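PDB 4REL: UDP-glucose:anthocyanidin 3-O-glucosyltransferase from Clitoria ternatea, which belongs to the GT-B glycosyltransferases, enzymes built from two Rossmann-like domains that face each other across a cleft. Local coordinates for residues W131-L142 and V202-F213; E351-M359 and A415-Q423. All coordinates share one frame; numbering follows the deposited sequence.

Interaction 1: W131-L142 and V202-F213. With KMP (3,5,7-trihydroxy-2-(4-hydroxyphenyl)-4H-chromen-4-one), chain B.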
loop_
_atom_site.group_PDB
_atom_site.type_symbol
_atom_site.label_atom_id
_atom_site.label_comp_id
_atom_site.label_asym_id
_atom_site.label_seq_id
_atom_site.Cartn_x
_atom_site.Cartn_y
_atom_site.Cartn_z
ATOM N N TRP A 131 9.560 7.831 18.776
ATOM C CA TRP A 131 9.181 6.782 17.846
ATOM C C TRP A 131 8.159 7.334 16.863
ATOM O O TRP A 131 7.078 7.795 17.253
ATOM C CB TRP A 131 8.570 5.598 18.603
ATOM C CG TRP A 131 8.336 4.372 17.753
ATOM C CD1 TRP A 131 9.282 3.590 17.162
ATOM C CD2 TRP A 131 7.065 3.790 17.420
ATOM N NE1 TRP A 131 8.682 2.553 16.477
ATOM C CE2 TRP A 131 7.321 2.654 16.626
ATOM C CE3 TRP A 131 5.736 4.116 17.731
ATOM C CZ2 TRP A 131 6.298 1.843 16.126
ATOM C CZ3 TRP A 131 4.723 3.304 17.239
ATOM C CH2 TRP A 131 5.008 2.185 16.443
ATOM N N ILE A 132 8.513 7.300 15.586
ATOM C CA ILE A 132 7.657 7.834 14.539
ATOM C C ILE A 132 7.145 6.654 13.732
ATOM O O ILE A 132 7.927 5.900 13.162
ATOM C CB ILE A 132 8.433 8.797 13.629
ATOM C CG1 ILE A 132 8.923 10.003 14.442
ATOM C CG2 ILE A 132 7.570 9.233 12.454
ATOM C CD1 ILE A 132 9.820 10.957 13.671
ATOM N N ALA A 133 5.827 6.474 13.711
ATOM C CA ALA A 133 5.230 5.336 13.019
ATOM C C ALA A 133 4.829 5.721 11.596
ATOM O O ALA A 133 4.238 6.788 11.370
ATOM C CB ALA A 133 4.027 4.791 13.799
ATOM N N PHE A 134 5.155 4.850 10.643
ATOM C CA PHE A 134 4.870 5.100 9.228
ATOM C C PHE A 134 3.731 4.172 8.806
ATOM O O PHE A 134 3.739 2.979 9.138
ATOM C CB PHE A 134 6.138 4.828 8.400
ATOM C CG PHE A 134 5.968 5.019 6.904
ATOM C CD1 PHE A 134 5.738 6.280 6.369
ATOM C CD2 PHE A 134 6.079 3.931 6.034
ATOM C CE1 PHE A 134 5.613 6.457 4.991
ATOM C CE2 PHE A 134 5.955 4.099 4.648
ATOM C CZ PHE A 134 5.717 5.376 4.131
ATOM N N TRP A 135 2.764 4.719 8.071
ATOM C CA TRP A 135 1.561 3.980 7.672
ATOM C C TRP A 135 1.394 3.957 6.155
ATOM O O TRP A 135 0.847 4.901 5.570
ATOM C CB TRP A 135 0.332 4.646 8.297
ATOM C CG TRP A 135 -0.926 3.844 8.143
ATOM C CD1 TRP A 135 -1.916 4.039 7.226
ATOM C CD2 TRP A 135 -1.320 2.716 8.935
ATOM N NE1 TRP A 135 -2.907 3.096 7.398
ATOM C CE2 TRP A 135 -2.564 2.283 8.446
ATOM C CE3 TRP A 135 -0.742 2.045 10.015
ATOM C CZ2 TRP A 135 -3.245 1.192 9.003
ATOM C CZ3 TRP A 135 -1.410 0.965 10.562
ATOM C CH2 TRP A 135 -2.653 0.547 10.052
ATOM N N PRO A 136 1.869 2.882 5.504
ATOM C CA PRO A 136 1.776 2.812 4.044
ATOM C C PRO A 136 0.552 2.018 3.574
ATOM O O PRO A 136 0.485 1.610 2.420
ATOM C CB PRO A 136 3.062 2.074 3.671
ATOM C CG PRO A 136 3.215 1.079 4.794
ATOM C CD PRO A 136 2.785 1.862 6.043
ATOM N N ASN A 137 -0.400 1.792 4.467
ATOM C CA ASN A 137 -1.592 1.029 4.117
ATOM C C ASN A 137 -2.722 1.961 3.752
ATOM O O ASN A 137 -2.504 3.158 3.566
ATOM C CB ASN A 137 -1.957 0.144 5.298
ATOM C CG ASN A 137 -0.719 -0.393 5.976
ATOM O OD1 ASN A 137 -0.415 -0.061 7.131
ATOM N ND2 ASN A 137 0.051 -1.171 5.224
ATOM N N VAL A 138 -3.927 1.423 3.616
ATOM C CA VAL A 138 -5.068 2.272 3.337
ATOM C C VAL A 138 -5.230 3.229 4.509
ATOM O O VAL A 138 -5.336 2.807 5.660
ATOM C CB VAL A 138 -6.338 1.434 3.086
ATOM C CG1 VAL A 138 -7.521 2.340 2.754
ATOM C CG2 VAL A 138 -6.076 0.475 1.938
ATOM N N SER A 139 -5.196 4.524 4.216
ATOM C CA SER A 139 -5.240 5.546 5.259
ATOM C C SER A 139 -6.416 5.331 6.214
ATOM O O SER A 139 -6.242 5.302 7.431
ATOM C CB SER A 139 -5.331 6.939 4.623
ATOM O OG SER A 139 -6.464 7.022 3.770
ATOM N N CYS A 140 -7.605 5.134 5.652
ATOM C CA CYS A 140 -8.823 4.985 6.450
ATOM C C CYS A 140 -8.824 3.808 7.430
ATOM O O CYS A 140 -9.530 3.840 8.439
ATOM C CB CYS A 140 -10.067 4.938 5.544
ATOM S SG CYS A 140 -10.356 6.502 4.683
ATOM N N SER A 141 -8.023 2.781 7.164
ATOM C CA SER A 141 -8.058 1.605 8.026
ATOM C C SER A 141 -7.482 1.893 9.411
ATOM O O SER A 141 -7.685 1.118 10.329
ATOM C CB SER A 141 -7.365 0.407 7.366
ATOM O OG SER A 141 -5.973 0.601 7.324
ATOM N N LEU A 142 -6.783 3.020 9.572
ATOM C CA LEU A 142 -6.272 3.412 10.896
ATOM C C LEU A 142 -7.363 3.407 11.965
ATOM O O LEU A 142 -7.119 3.032 13.116
ATOM C CB LEU A 142 -5.639 4.810 10.849
ATOM C CG LEU A 142 -4.203 4.887 10.351
ATOM C CD1 LEU A 142 -3.831 6.342 10.121
ATOM C CD2 LEU A 142 -3.289 4.239 11.377
ATOM N N VAL A 202 -0.658 0.857 20.683
ATOM C CA VAL A 202 0.698 1.205 20.245
ATOM C C VAL A 202 0.794 2.612 19.637
ATOM O O VAL A 202 1.647 3.410 20.030
ATOM C CB VAL A 202 1.253 0.152 19.253
ATOM C CG1 VAL A 202 2.510 0.679 18.527
ATOM C CG2 VAL A 202 1.569 -1.151 19.979
ATOM N N LEU A 203 -0.086 2.923 18.690
ATOM C CA LEU A 203 0.029 4.168 17.922
ATOM C C LEU A 203 -0.021 5.498 18.718
ATOM O O LEU A 203 0.680 6.451 18.356
ATOM C CB LEU A 203 -0.971 4.195 16.760
ATOM C CG LEU A 203 -0.695 3.174 15.655
ATOM C CD1 LEU A 203 -1.825 3.176 14.645
ATOM C CD2 LEU A 203 0.624 3.497 14.967
ATOM N N PRO A 204 -0.836 5.578 19.790
ATOM C CA PRO A 204 -0.804 6.833 20.553
ATOM C C PRO A 204 0.527 7.088 21.268
ATOM O O PRO A 204 0.763 8.200 21.768
ATOM C CB PRO A 204 -1.939 6.644 21.573
ATOM C CG PRO A 204 -2.896 5.729 20.878
ATOM C CD PRO A 204 -1.988 4.744 20.186
ATOM N N GLN A 205 1.394 6.084 21.325
ATOM C CA GLN A 205 2.686 6.258 21.982
ATOM C C GLN A 205 3.725 6.829 21.021
ATOM O O GLN A 205 4.831 7.181 21.430
ATOM C CB GLN A 205 3.166 4.928 22.577
ATOM C CG GLN A 205 2.169 4.340 23.581
ATOM C CD GLN A 205 2.630 3.037 24.177
ATOM O OE1 GLN A 205 3.652 2.983 24.877
ATOM N NE2 GLN A 205 1.880 1.970 23.915
ATOM N N ALA A 206 3.362 6.918 19.744
ATOM C CA ALA A 206 4.255 7.484 18.736
ATOM C C ALA A 206 4.323 8.999 18.846
ATOM O O ALA A 206 3.303 9.664 19.048
ATOM C CB ALA A 206 3.813 7.086 17.340
ATOM N N LYS A 207 5.528 9.543 18.698
ATOM C CA LYS A 207 5.720 10.992 18.655
ATOM C C LYS A 207 4.932 11.595 17.493
ATOM O O LYS A 207 4.360 12.692 17.607
ATOM C CB LYS A 207 7.216 11.297 18.518
ATOM C CG LYS A 207 7.555 12.769 18.333
ATOM C CD LYS A 207 7.260 13.592 19.573
ATOM C CE LYS A 207 7.886 14.985 19.440
ATOM N NZ LYS A 207 7.756 15.792 20.691
ATOM N N ALA A 208 4.897 10.869 16.379
ATOM C CA ALA A 208 4.070 11.229 15.234
ATOM C C ALA A 208 3.726 9.979 14.432
ATOM O O ALA A 208 4.477 8.994 14.441
ATOM C CB ALA A 208 4.789 12.252 14.348
ATOM N N VAL A 209 2.581 10.008 13.759
ATOM C CA VAL A 209 2.236 8.966 12.811
ATOM C C VAL A 209 2.260 9.618 11.434
ATOM O O VAL A 209 1.605 10.646 11.214
ATOM C CB VAL A 209 0.840 8.353 13.094
ATOM C CG1 VAL A 209 0.451 7.386 11.985
ATOM C CG2 VAL A 209 0.833 7.635 14.440
ATOM N N VAL A 210 3.041 9.041 10.524
ATOM C CA VAL A 210 3.198 9.591 9.177
ATOM C C VAL A 210 2.400 8.739 8.188
ATOM O O VAL A 210 2.673 7.542 8.027
ATOM C CB VAL A 210 4.681 9.619 8.766
ATOM C CG1 VAL A 210 4.830 10.075 7.307
ATOM C CG2 VAL A 210 5.456 10.561 9.676
ATOM N N VAL A 211 1.407 9.353 7.542
ATOM C CA VAL A 211 0.538 8.629 6.622
ATOM C C VAL A 211 1.001 8.868 5.191
ATOM O O VAL A 211 1.199 10.008 4.778
ATOM C CB VAL A 211 -0.944 9.055 6.763
ATOM C CG1 VAL A 211 -1.797 8.310 5.741
ATOM C CG2 VAL A 211 -1.458 8.780 8.171
ATOM N N ASN A 212 1.153 7.781 4.439
ATOM C CA ASN A 212 1.668 7.818 3.073
ATOM C C ASN A 212 0.522 8.073 2.096
ATOM O O ASN A 212 0.220 7.240 1.246
ATOM C CB ASN A 212 2.307 6.461 2.750
ATOM C CG ASN A 212 3.230 6.512 1.550
ATOM O OD1 ASN A 212 4.028 7.445 1.406
ATOM N ND2 ASN A 212 3.124 5.507 0.673
ATOM N N PHE A 213 -0.126 9.224 2.217
ATOM C CA PHE A 213 -1.293 9.506 1.389
ATOM C C PHE A 213 -1.573 11.006 1.310
ATOM O O PHE A 213 -0.774 11.823 1.761
ATOM C CB PHE A 213 -2.511 8.754 1.945
ATOM C CG PHE A 213 -3.599 8.538 0.933
ATOM C CD1 PHE A 213 -3.328 7.883 -0.259
ATOM C CD2 PHE A 213 -4.887 8.990 1.173
ATOM C CE1 PHE A 213 -4.321 7.678 -1.207
ATOM C CE2 PHE A 213 -5.888 8.801 0.230
ATOM C CZ PHE A 213 -5.608 8.142 -0.959
HETATM C C1 KMP B . -4.722 -5.512 7.381
HETATM C C2 KMP B . -3.839 -4.730 6.656
HETATM C C3 KMP B . -2.685 -5.380 5.999
HETATM C C4 KMP B . -2.507 -6.840 6.130
HETATM C C5 KMP B . -3.443 -7.539 6.883
HETATM C C6 KMP B . -4.521 -6.887 7.489
HETATM C C9 KMP B . -1.710 -4.594 5.208
HETATM C C10 KMP B . -0.582 -5.325 4.587
HETATM C C11 KMP B . -0.490 -6.808 4.785
HETATM C C14 KMP B . 0.613 -7.626 4.191
HETATM C C15 KMP B . 1.761 -7.048 3.651
HETATM C C16 KMP B . 2.760 -7.838 3.107
HETATM C C17 KMP B . 2.621 -9.217 3.093
HETATM C C18 KMP B . 1.483 -9.804 3.631
HETATM C C19 KMP B . 0.486 -9.009 4.180
HETATM O O12 KMP B . -1.444 -7.474 5.530
HETATM O O13 KMP B . -1.845 -3.354 5.079
HETATM O O24 KMP B . 3.606 -9.990 2.553
HETATM O O27 KMP B . 0.316 -4.615 3.849
HETATM O O29 KMP B . -5.407 -7.624 8.215
HETATM O O30 KMP B . -4.016 -3.385 6.538
HETATM O O HOH W 1 7.589 8.040 20.921
HETATM O O HOH W 2 1.321 3.200 0.240
#
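W131 brings the six-membered half of its indole up to the chain leading into strand 208-211. Its CH2 lies 3.6 Å from V202 CG1, the two side chains crossing at about a right angle, and CE3 rests by the small CB of A206. CG anti to the backbone N (chi1 -171°) swings the ring this way, while NE1 bonds S120. A133, a slim alanine, leaves space for L203, whose CD2 comes 3.8 Å from A133 CB. The other methyl, L203 CD1, meets L142 CD2, and L142 CD1 reaches V211 CG2 tip to tip at 3.9 Å. L142 CD2 also sits over the centre of the W135 ring, opposite N137 OD1; a straight bond from W135 NE1 to V138 O (176°), in the ring plane, fixes this indole's rotation.

On the sheet face of I132 and F134, V210 spreads its branches between them, CG2 standing 3.7 Å from I132 CG2 and CG1 near F134 CD1. The CZ end of the F134 ring comes up to N212 CG, the ring and amide planes 55° apart, and helix 18-31 covers the ring. Bonds such as V210 N to A133 O (2.7 Å) join the strands, where beta-branched valines fit well. Beyond the strand, N137 ND2 approaches KMP O13 at 2.9 Å. Adjacent parallel strands, one of them followed at its C-terminal end by a pocket residue, are characteristic of a Rossmann-like sheet.

Interaction 2: E351-M359 and A415-Q423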
loop_
_atom_site.group_PDB
_atom_site.type_symbol
_atom_site.label_atom_id
_atom_site.label_comp_id
_atom_site.label_asym_id
_atom_site.label_seq_id
_atom_site.Cartn_x
_atom_site.Cartn_y
_atom_site.Cartn_z
ATOM N N GLU A 351 -1.600 5.209 -7.142
ATOM C CA GLU A 351 -1.210 5.493 -8.516
ATOM C C GLU A 351 -2.444 5.712 -9.380
ATOM O O GLU A 351 -2.453 6.569 -10.264
ATOM C CB GLU A 351 -0.346 4.357 -9.092
ATOM C CG GLU A 351 1.076 4.326 -8.528
ATOM C CD GLU A 351 1.923 3.182 -9.067
ATOM O OE1 GLU A 351 1.393 2.310 -9.783
ATOM O OE2 GLU A 351 3.131 3.150 -8.762
ATOM N N SER A 352 -3.489 4.938 -9.128
ATOM C CA SER A 352 -4.693 5.080 -9.945
ATOM C C SER A 352 -5.364 6.437 -9.723
ATOM O O SER A 352 -5.696 7.143 -10.683
ATOM C CB SER A 352 -5.668 3.945 -9.656
ATOM O OG SER A 352 -6.513 3.716 -10.773
ATOM N N VAL A 353 -5.558 6.819 -8.465
ATOM C CA VAL A 353 -6.285 8.062 -8.207
ATOM C C VAL A 353 -5.462 9.286 -8.590
ATOM O O VAL A 353 -6.014 10.302 -9.003
ATOM C CB VAL A 353 -6.805 8.184 -6.751
ATOM C CG1 VAL A 353 -7.776 7.041 -6.427
ATOM C CG2 VAL A 353 -5.656 8.220 -5.757
ATOM N N SER A 354 -4.142 9.191 -8.479
ATOM C CA SER A 354 -3.312 10.338 -8.825
ATOM C C SER A 354 -3.277 10.553 -10.336
ATOM O O SER A 354 -2.918 11.628 -10.807
ATOM C CB SER A 354 -1.898 10.212 -8.241
ATOM O OG SER A 354 -1.239 9.072 -8.748
ATOM N N ASN A 355 -3.682 9.536 -11.095
ATOM C CA ASN A 355 -3.698 9.630 -12.550
ATOM C C ASN A 355 -5.090 9.744 -13.172
ATOM O O ASN A 355 -5.224 9.763 -14.398
ATOM C CB ASN A 355 -2.945 8.445 -13.162
ATOM C CG ASN A 355 -1.449 8.582 -13.022
ATOM O OD1 ASN A 355 -0.840 9.466 -13.627
ATOM N ND2 ASN A 355 -0.839 7.708 -12.226
ATOM N N GLY A 356 -6.121 9.819 -12.335
ATOM C CA GLY A 356 -7.491 9.951 -12.810
ATOM C C GLY A 356 -8.055 8.693 -13.462
ATOM O O GLY A 356 -8.932 8.768 -14.319
ATOM N N VAL A 357 -7.567 7.527 -13.060
ATOM C CA VAL A 357 -8.069 6.291 -13.650
ATOM C C VAL A 357 -9.085 5.644 -12.719
ATOM O O VAL A 357 -8.758 5.313 -11.574
ATOM C CB VAL A 357 -6.938 5.301 -13.953
ATOM C CG1 VAL A 357 -7.522 4.000 -14.522
ATOM C CG2 VAL A 357 -5.968 5.916 -14.935
ATOM N N PRO A 358 -10.324 5.463 -13.200
ATOM C CA PRO A 358 -11.373 4.850 -12.380
ATOM C C PRO A 358 -11.111 3.355 -12.209
ATOM O O PRO A 358 -10.356 2.778 -12.995
ATOM C CB PRO A 358 -12.645 5.098 -13.195
ATOM C CG PRO A 358 -12.170 5.210 -14.601
ATOM C CD PRO A 358 -10.826 5.884 -14.521
ATOM N N MET A 359 -11.699 2.735 -11.189
ATOM C CA MET A 359 -11.327 1.358 -10.860
ATOM C C MET A 359 -12.489 0.377 -10.812
ATOM O O MET A 359 -13.613 0.750 -10.517
ATOM C CB MET A 359 -10.589 1.331 -9.520
ATOM C CG MET A 359 -9.160 1.839 -9.611
ATOM S SD MET A 359 -8.426 2.221 -8.013
ATOM C CE MET A 359 -9.170 3.822 -7.677
ATOM N N ALA A 415 -13.321 10.665 -11.174
ATOM C CA ALA A 415 -11.910 10.297 -11.245
ATOM C C ALA A 415 -11.068 11.503 -11.658
ATOM O O ALA A 415 -9.966 11.712 -11.136
ATOM C CB ALA A 415 -11.698 9.126 -12.218
ATOM N N LEU A 416 -11.587 12.305 -12.583
ATOM C CA LEU A 416 -10.859 13.489 -13.020
ATOM C C LEU A 416 -10.819 14.533 -11.906
ATOM O O LEU A 416 -9.802 15.193 -11.711
ATOM C CB LEU A 416 -11.458 14.086 -14.304
ATOM C CG LEU A 416 -10.830 15.441 -14.686
ATOM C CD1 LEU A 416 -9.328 15.296 -14.947
ATOM C CD2 LEU A 416 -11.526 16.098 -15.882
ATOM N N LYS A 417 -11.920 14.684 -11.173
ATOM C CA LYS A 417 -11.932 15.632 -10.055
ATOM C C LYS A 417 -10.943 15.242 -8.972
ATOM O O LYS A 417 -10.288 16.101 -8.376
ATOM C CB LYS A 417 -13.325 15.756 -9.448
ATOM C CG LYS A 417 -14.367 16.282 -10.412
ATOM C CD LYS A 417 -15.702 16.490 -9.704
ATOM C CE LYS A 417 -16.798 16.858 -10.691
ATOM N NZ LYS A 417 -18.129 16.946 -10.028
ATOM N N VAL A 418 -10.851 13.949 -8.698
ATOM C CA VAL A 418 -9.941 13.481 -7.668
ATOM C C VAL A 418 -8.490 13.682 -8.115
ATOM O O VAL A 418 -7.629 14.049 -7.309
ATOM C CB VAL A 418 -10.232 12.015 -7.291
ATOM C CG1 VAL A 418 -9.076 11.424 -6.502
ATOM C CG2 VAL A 418 -11.534 11.935 -6.499
ATOM N N LYS A 419 -8.224 13.487 -9.405
ATOM C CA LYS A 419 -6.888 13.750 -9.941
ATOM C C LYS A 419 -6.492 15.209 -9.693
ATOM O O LYS A 419 -5.371 15.504 -9.268
ATOM C CB LYS A 419 -6.825 13.436 -11.434
ATOM C CG LYS A 419 -5.450 13.661 -12.045
ATOM C CD LYS A 419 -5.464 13.402 -13.559
ATOM C CE LYS A 419 -4.037 13.295 -14.075
ATOM N NZ LYS A 419 -3.922 13.281 -15.565
ATOM N N GLN A 420 -7.423 16.122 -9.928
ATOM C CA GLN A 420 -7.132 17.543 -9.731
ATOM C C GLN A 420 -6.882 17.842 -8.248
ATOM O O GLN A 420 -6.001 18.623 -7.897
ATOM C CB GLN A 420 -8.274 18.406 -10.282
ATOM C CG GLN A 420 -8.033 19.909 -10.162
ATOM C CD GLN A 420 -6.933 20.413 -11.095
ATOM O OE1 GLN A 420 -6.967 20.172 -12.305
ATOM N NE2 GLN A 420 -5.955 21.119 -10.532
ATOM N N ILE A 421 -7.651 17.205 -7.374
ATOM C CA ILE A 421 -7.424 17.330 -5.931
ATOM C C ILE A 421 -6.017 16.863 -5.540
ATOM O O ILE A 421 -5.316 17.545 -4.782
ATOM C CB ILE A 421 -8.497 16.560 -5.127
ATOM C CG1 ILE A 421 -9.852 17.256 -5.275
ATOM C CG2 ILE A 421 -8.119 16.454 -3.651
ATOM C CD1 ILE A 421 -11.023 16.403 -4.842
ATOM N N VAL A 422 -5.597 15.715 -6.071
ATOM C CA VAL A 422 -4.249 15.217 -5.803
ATOM C C VAL A 422 -3.204 16.204 -6.329
ATOM O O VAL A 422 -2.238 16.526 -5.628
ATOM C CB VAL A 422 -4.011 13.799 -6.389
ATOM C CG1 VAL A 422 -2.541 13.429 -6.312
ATOM C CG2 VAL A 422 -4.848 12.771 -5.657
ATOM N N GLN A 423 -3.407 16.718 -7.542
ATOM C CA GLN A 423 -2.432 17.652 -8.115
ATOM C C GLN A 423 -2.267 18.874 -7.223
ATOM O O GLN A 423 -1.151 19.335 -6.984
ATOM C CB GLN A 423 -2.793 18.032 -9.566
ATOM C CG GLN A 423 -2.486 16.917 -10.557
ATOM C CD GLN A 423 -3.053 17.139 -11.945
ATOM O OE1 GLN A 423 -2.412 16.808 -12.953
ATOM N NE2 GLN A 423 -4.270 17.664 -12.007
HETATM O O HOH W 3 -8.560 9.859 -9.791
HETATM O O HOH W 4 -2.890 13.918 -9.645
HETATM O O HOH W 5 -2.006 11.244 -15.556
#
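G356 and K419 form the middle of a close, water-bridged contact between the end of helix 346-354 and the flank of helix 409-425, in the second Rossmann-like domain. G356 ends the first helix with a positive phi of 71°, a conformation that suits glycine. V357 N returns to S352 O at 3.0 Å and G356 N, weakly, to V353 O, while S352 OG bonds V357 O. Having no side chain, G356 lets the other helix come near: its CA makes a CA-H...O contact with A415 O at 3.5 Å. The methyl of A415 is small enough to sit 3.5 Å from G356 O and beside P358 CD.

K419 runs alongside the turn. With CG anti to the backbone N (chi1 -179°) and the rest extended, its chain passes CB at G356 N, CG 3.5 Å from S354 O, and CD against the N355 carbonyl carbon. A long aliphatic stem thus covers the peptide groups, and NZ reaches a water shared with N355 OD1. N355 ND2 in turn bonds E351 O (2.8 Å), which steadies the amide. Two further waters donate to carbonyls on both helices: one joins V353 O to A415 O, the other S354 O to K419 O.

Next to K419 on the helix, V418 CG1 meets V353 CB at 4.0 Å, and one turn on from V418, V422 CG1 lies 3.8 Å from S354 CB. The compact serine allows this approach and turns its OG to M350 O. The arrangement is a Schellman motif closing the helix of an alpha-beta connection, since P358 leads straight into strand 359-361 of the parallel sheet, with a second helix packed against the turn.

Interaction 1 joins neighbouring strands of the seven-stranded N-terminal sheet, and interaction 2 packs two helices beside the six-stranded sheet of the second domain. They follow in series along the chain, with centres 23 Å apart and nearest atoms about 5 Å apart, without touching. Residues just beyond 202-213 bridge the gap: F214 and L217 meet V422 and V418 of helix 409-425, while D218 bonds S139 OG. From the other domain, D367, a few residues past strand 359-361, bonds V138 N and S141 OG and also belongs to the KMP pocket. The C-terminal end of interaction 1 and helix 409-425 of interaction 2 therefore both lie by the interface between the domains of this GT-B fold.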